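Long-range contact in elastinolytic metalloprotease (Pseudoalteromonas sp. CF6-2, PDB 6IK4), which is a zinc-dependent M23-family metallopeptidase that probably cleaves elastin and the peptidoglycan of Gram-positive bacteria: residues T75-N87 with L97-G111. Residues are numbered along the deposited sequence; the frame is centred on the assembly and turned at random.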
loop_
_atom_site.group_PDB
_atom_site.type_symbol
_atom_site.label_atom_id
_atom_site.label_comp_id
_atom_site.label_asym_id
_atom_site.label_seq_id
_atom_site.Cartn_x
_atom_site.Cartn_y
_atom_site.Cartn_z
ATOM N N THR A 75 4.989 7.168 -0.665
ATOM C CA THR A 75 3.938 6.166 -0.641
ATOM C C THR A 75 2.674 6.801 -0.079
ATOM O O THR A 75 2.726 7.570 0.887
ATOM C CB THR A 75 4.351 4.931 0.171
ATOM O OG1 THR A 75 4.879 5.323 1.450
ATOM C CG2 THR A 75 5.418 4.147 -0.599
ATOM N N ASN A 76 1.547 6.482 -0.700
ATOM C CA ASN A 76 0.254 7.009 -0.299
ATOM C C ASN A 76 -0.582 5.859 0.238
ATOM O O ASN A 76 -0.485 4.736 -0.263
ATOM C CB ASN A 76 -0.434 7.686 -1.483
ATOM C CG ASN A 76 -1.496 8.673 -1.052
ATOM O OD1 ASN A 76 -1.210 9.853 -0.852
ATOM N ND2 ASN A 76 -2.734 8.192 -0.893
ATOM N N TYR A 77 -1.371 6.141 1.281
ATOM C CA TYR A 77 -2.156 5.144 2.005
ATOM C C TYR A 77 -3.591 5.645 2.060
ATOM O O TYR A 77 -3.864 6.639 2.737
ATOM C CB TYR A 77 -1.613 4.934 3.429
ATOM C CG TYR A 77 -0.128 4.618 3.463
ATOM C CD1 TYR A 77 0.829 5.626 3.278
ATOM C CD2 TYR A 77 0.319 3.316 3.660
ATOM C CE1 TYR A 77 2.192 5.334 3.285
ATOM C CE2 TYR A 77 1.677 3.018 3.676
ATOM C CZ TYR A 77 2.608 4.022 3.472
ATOM O OH TYR A 77 3.962 3.721 3.478
ATOM N N TYR A 78 -4.510 4.939 1.397
ATOM C CA TYR A 78 -5.900 5.359 1.305
ATOM C C TYR A 78 -6.810 4.276 1.896
ATOM O O TYR A 78 -6.409 3.117 2.046
ATOM C CB TYR A 78 -6.286 5.686 -0.160
ATOM C CG TYR A 78 -7.669 6.290 -0.292
ATOM C CD1 TYR A 78 -7.961 7.531 0.264
ATOM C CD2 TYR A 78 -8.692 5.607 -0.938
ATOM C CE1 TYR A 78 -9.242 8.087 0.165
ATOM C CE2 TYR A 78 -9.969 6.156 -1.042
ATOM C CZ TYR A 78 -10.235 7.391 -0.483
ATOM O OH TYR A 78 -11.511 7.936 -0.582
ATOM N N HIS A 79 -8.029 4.694 2.275
ATOM C CA HIS A 79 -8.989 3.892 3.060
ATOM C C HIS A 79 -8.572 3.773 4.528
ATOM O O HIS A 79 -8.778 2.730 5.149
ATOM C CB HIS A 79 -9.212 2.486 2.484
ATOM C CG HIS A 79 -9.591 2.452 1.038
ATOM N ND1 HIS A 79 -10.641 3.179 0.521
ATOM C CD2 HIS A 79 -9.086 1.729 0.008
ATOM C CE1 HIS A 79 -10.754 2.919 -0.772
ATOM N NE2 HIS A 79 -9.821 2.046 -1.109
ATOM N N MET A 80 -8.023 4.847 5.101
ATOM C CA MET A 80 -7.436 4.812 6.434
ATOM C C MET A 80 -8.404 5.336 7.494
ATOM O O MET A 80 -9.405 5.997 7.198
ATOM C CB MET A 80 -6.144 5.648 6.477
ATOM C CG MET A 80 -5.053 5.192 5.507
ATOM S SD MET A 80 -4.447 3.561 5.977
ATOM C CE MET A 80 -3.596 3.896 7.516
ATOM N N SER A 81 -8.058 5.060 8.753
ATOM C CA SER A 81 -8.733 5.645 9.906
ATOM C C SER A 81 -7.715 5.823 11.027
ATOM O O SER A 81 -6.583 5.331 10.953
ATOM C CB SER A 81 -9.907 4.776 10.368
ATOM O OG SER A 81 -9.441 3.598 11.010
ATOM N N ASN A 82 -8.126 6.545 12.069
ATOM C CA ASN A 82 -7.290 6.743 13.258
ATOM C C ASN A 82 -5.898 7.246 12.893
ATOM O O ASN A 82 -4.891 6.769 13.424
ATOM C CB ASN A 82 -7.165 5.458 14.077
ATOM C CG ASN A 82 -8.507 4.883 14.472
ATOM O OD1 ASN A 82 -9.036 3.988 13.807
ATOM N ND2 ASN A 82 -9.070 5.397 15.559
ATOM N N LEU A 83 -5.837 8.202 11.968
ATOM C CA LEU A 83 -4.543 8.701 11.511
ATOM C C LEU A 83 -3.810 9.389 12.656
ATOM O O LEU A 83 -4.419 10.075 13.475
ATOM C CB LEU A 83 -4.730 9.664 10.336
ATOM C CG LEU A 83 -5.156 9.049 8.993
ATOM C CD1 LEU A 83 -5.228 10.121 7.917
ATOM C CD2 LEU A 83 -4.209 7.906 8.576
ATOM N N GLN A 84 -2.492 9.205 12.708
ATOM C CA GLN A 84 -1.692 9.566 13.872
ATOM C C GLN A 84 -0.829 10.799 13.652
ATOM O O GLN A 84 -0.172 11.249 14.599
ATOM C CB GLN A 84 -0.795 8.390 14.286
ATOM C CG GLN A 84 -1.577 7.160 14.737
ATOM C CD GLN A 84 -2.335 7.408 16.021
ATOM O OE1 GLN A 84 -1.744 7.774 17.041
ATOM N NE2 GLN A 84 -3.653 7.217 15.981
ATOM N N TYR A 85 -0.806 11.351 12.442
ATOM C CA TYR A 85 0.133 12.409 12.093
ATOM C C TYR A 85 -0.565 13.475 11.261
ATOM O O TYR A 85 -1.611 13.239 10.645
ATOM C CB TYR A 85 1.356 11.834 11.356
ATOM C CG TYR A 85 2.122 10.928 12.281
ATOM C CD1 TYR A 85 2.989 11.459 13.227
ATOM C CD2 TYR A 85 1.927 9.554 12.268
ATOM C CE1 TYR A 85 3.660 10.645 14.122
ATOM C CE2 TYR A 85 2.605 8.736 13.154
ATOM C CZ TYR A 85 3.465 9.283 14.080
ATOM O OH TYR A 85 4.141 8.482 14.980
ATOM N N ASN A 86 0.036 14.660 11.262
ATOM C CA ASN A 86 -0.457 15.833 10.554
ATOM C C ASN A 86 0.609 16.339 9.593
ATOM O O ASN A 86 1.767 15.921 9.652
ATOM C CB ASN A 86 -0.848 16.939 11.542
ATOM C CG ASN A 86 -2.116 16.620 12.283
ATOM O OD1 ASN A 86 -3.204 16.708 11.721
ATOM N ND2 ASN A 86 -1.989 16.252 13.554
ATOM N N ASN A 87 0.194 17.256 8.711
ATOM C CA ASN A 87 1.083 17.830 7.703
ATOM C C ASN A 87 2.393 18.287 8.328
ATOM O O ASN A 87 2.400 18.932 9.378
ATOM C CB ASN A 87 0.412 19.023 7.011
ATOM C CG ASN A 87 -0.683 18.614 6.053
ATOM O OD1 ASN A 87 -0.651 17.533 5.471
ATOM N ND2 ASN A 87 -1.660 19.495 5.871
ATOM N N LEU A 97 0.992 4.526 11.178
ATOM C CA LEU A 97 0.355 5.707 10.594
ATOM C C LEU A 97 -1.112 5.837 10.990
ATOM O O LEU A 97 -1.653 6.950 11.019
ATOM C CB LEU A 97 0.458 5.649 9.060
ATOM C CG LEU A 97 1.881 5.728 8.490
ATOM C CD1 LEU A 97 1.896 5.505 6.965
ATOM C CD2 LEU A 97 2.518 7.082 8.852
ATOM N N GLY A 98 -1.760 4.721 11.266
ATOM C CA GLY A 98 -3.201 4.659 11.392
ATOM C C GLY A 98 -3.625 3.226 11.141
ATOM O O GLY A 98 -2.796 2.337 10.949
ATOM N N ARG A 99 -4.932 3.011 11.169
ATOM C CA ARG A 99 -5.497 1.722 10.771
ATOM C C ARG A 99 -6.091 1.855 9.378
ATOM O O ARG A 99 -6.436 2.954 8.946
ATOM C CB ARG A 99 -6.588 1.261 11.751
ATOM C CG ARG A 99 -6.090 0.955 13.147
ATOM C CD ARG A 99 -7.241 0.734 14.136
ATOM N NE ARG A 99 -8.152 -0.334 13.727
ATOM C CZ ARG A 99 -9.278 -0.648 14.375
ATOM N NH1 ARG A 99 -9.634 0.020 15.470
ATOM N NH2 ARG A 99 -10.048 -1.637 13.936
ATOM N N TYR A 100 -6.220 0.738 8.658
ATOM C CA TYR A 100 -7.122 0.823 7.520
ATOM C C TYR A 100 -8.529 0.626 8.051
ATOM O O TYR A 100 -8.739 -0.086 9.035
ATOM C CB TYR A 100 -6.781 -0.133 6.364
ATOM C CG TYR A 100 -6.763 -1.641 6.537
ATOM C CD1 TYR A 100 -7.941 -2.383 6.636
ATOM C CD2 TYR A 100 -5.558 -2.334 6.465
ATOM C CE1 TYR A 100 -7.904 -3.776 6.742
ATOM C CE2 TYR A 100 -5.512 -3.712 6.558
ATOM C CZ TYR A 100 -6.684 -4.427 6.690
ATOM O OH TYR A 100 -6.618 -5.799 6.786
ATOM N N ALA A 101 -9.470 1.344 7.448
ATOM C CA ALA A 101 -10.775 1.559 8.053
ATOM C C ALA A 101 -11.578 0.269 8.112
ATOM O O ALA A 101 -11.616 -0.499 7.150
ATOM C CB ALA A 101 -11.547 2.609 7.262
ATOM N N ASN A 102 -12.225 0.037 9.253
ATOM C CA ASN A 102 -13.153 -1.076 9.400
ATOM C C ASN A 102 -14.603 -0.651 9.182
ATOM O O ASN A 102 -15.515 -1.460 9.385
ATOM C CB ASN A 102 -12.970 -1.739 10.772
ATOM C CG ASN A 102 -13.714 -1.013 11.901
ATOM O OD1 ASN A 102 -14.075 0.159 11.788
ATOM N ND2 ASN A 102 -13.935 -1.721 12.997
ATOM N N SER A 103 -14.840 0.590 8.757
ATOM C CA SER A 103 -16.184 1.032 8.418
ATOM C C SER A 103 -16.204 1.577 6.996
ATOM O O SER A 103 -15.259 2.237 6.550
ATOM C CB SER A 103 -16.707 2.074 9.422
ATOM O OG SER A 103 -16.220 3.365 9.134
ATOM N N TYR A 104 -17.290 1.284 6.285
ATOM C CA TYR A 104 -17.365 1.570 4.858
ATOM C C TYR A 104 -17.300 3.069 4.581
ATOM O O TYR A 104 -16.575 3.513 3.677
ATOM C CB TYR A 104 -18.652 0.956 4.295
ATOM C CG TYR A 104 -18.881 1.173 2.822
ATOM C CD1 TYR A 104 -18.303 0.335 1.877
ATOM C CD2 TYR A 104 -19.698 2.207 2.374
ATOM C CE1 TYR A 104 -18.527 0.531 0.525
ATOM C CE2 TYR A 104 -19.922 2.412 1.029
ATOM C CZ TYR A 104 -19.344 1.567 0.111
ATOM O OH TYR A 104 -19.565 1.776 -1.229
ATOM N N ASN A 105 -18.052 3.867 5.350
ATOM C CA ASN A 105 -18.077 5.309 5.113
ATOM C C ASN A 105 -16.717 5.945 5.373
ATOM O O ASN A 105 -16.294 6.835 4.629
ATOM C CB ASN A 105 -19.144 5.976 5.979
ATOM C CG ASN A 105 -20.545 5.729 5.457
ATOM O OD1 ASN A 105 -20.728 5.389 4.287
ATOM N ND2 ASN A 105 -21.541 5.903 6.319
ATOM N N GLN A 106 -16.029 5.517 6.431
ATOM C CA GLN A 106 -14.697 6.052 6.702
ATOM C C GLN A 106 -13.704 5.649 5.620
ATOM O O GLN A 106 -12.835 6.444 5.240
ATOM C CB GLN A 106 -14.208 5.580 8.065
ATOM C CG GLN A 106 -12.773 6.005 8.389
ATOM C CD GLN A 106 -12.642 7.499 8.507
ATOM O OE1 GLN A 106 -13.597 8.181 8.871
ATOM N NE2 GLN A 106 -11.465 8.024 8.188
ATOM N N ALA A 107 -13.806 4.409 5.130
ATOM C CA ALA A 107 -12.899 3.940 4.086
ATOM C C ALA A 107 -13.010 4.776 2.821
ATOM O O ALA A 107 -12.027 4.932 2.087
ATOM C CB ALA A 107 -13.186 2.475 3.755
ATOM N N LEU A 108 -14.195 5.308 2.538
ATOM C CA LEU A 108 -14.445 6.037 1.304
ATOM C C LEU A 108 -14.687 7.521 1.572
ATOM O O LEU A 108 -15.488 8.165 0.898
ATOM C CB LEU A 108 -15.619 5.412 0.554
ATOM C CG LEU A 108 -15.380 3.941 0.199
ATOM C CD1 LEU A 108 -16.559 3.366 -0.564
ATOM C CD2 LEU A 108 -14.096 3.794 -0.610
ATOM N N CYS A 109 -13.977 8.085 2.552
ATOM C CA CYS A 109 -14.218 9.472 2.933
ATOM C C CYS A 109 -13.889 10.455 1.812
ATOM O O CYS A 109 -14.368 11.592 1.845
ATOM C CB CYS A 109 -13.437 9.809 4.213
ATOM S SG CYS A 109 -11.735 10.427 4.010
ATOM N N GLU A 110 -13.091 10.056 0.818
ATOM C CA GLU A 110 -12.842 10.892 -0.354
ATOM C C GLU A 110 -13.355 10.245 -1.636
ATOM O O GLU A 110 -12.924 10.619 -2.730
ATOM C CB GLU A 110 -11.353 11.216 -0.507
ATOM C CG GLU A 110 -10.797 12.161 0.528
ATOM C CD GLU A 110 -9.390 12.615 0.164
ATOM O OE1 GLU A 110 -9.212 13.194 -0.927
ATOM O OE2 GLU A 110 -8.460 12.374 0.959
ATOM N N GLY A 111 -14.258 9.289 -1.532
ATOM C CA GLY A 111 -14.774 8.625 -2.711
ATOM C C GLY A 111 -14.078 7.305 -2.958
ATOM O O GLY A 111 -13.262 6.827 -2.163
HETATM O O HOH W 1 -11.349 1.686 11.698
#
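His-79 hydrogen-bonds through ND1 to Ala-107 O at 2.7 Å, an almost straight bond (171°) that lies in the imidazole plane but approaches from above the carbonyl plane of Ala-107. With CG anti to the carbonyl carbon (chi1 -53°), the ring stands beside Leu-108, and Leu-108 CD2 comes within 3.5 Å of His-79 CE1. The ND1 bond helps set the ring's rotation, leaving NE2 to hydrogen-bond a glycerol probably taken up from the crystallisation liquor. The His-79 side chain lies beside that of zinc ligand His-120; His-79 and neighbouring His-118 are predicted proton donors/acceptors, so Ala-107, ending the short helix 104-107, is likely to act as a second-shell support in the M23 peptidase domain. The Tyr-78 hydroxyl donates to Gly-111 O (2.6 Å), at the ring's edge, and accepts from Glu-110 N (3.0 Å). A phenylalanine here would probably leave both backbone groups of the 108-111 turn without this partner. Gln-106 NE2 bonds Met-80 O in the carbonyl plane (3.1 Å) and also hydrogen-bonds to Ser-62 OG. Antiparallel strands 73-81 and 96-100 pair where Ser-81 and Arg-99 exchange two hydrogen bonds; just beyond, Ala-101 N donates to His-79 O (2.8 Å) at the strand break. Leu-97 CD1 sits centrally over one face of Tyr-77, 3.7 Å from the ring centroid, a CH-pi contact.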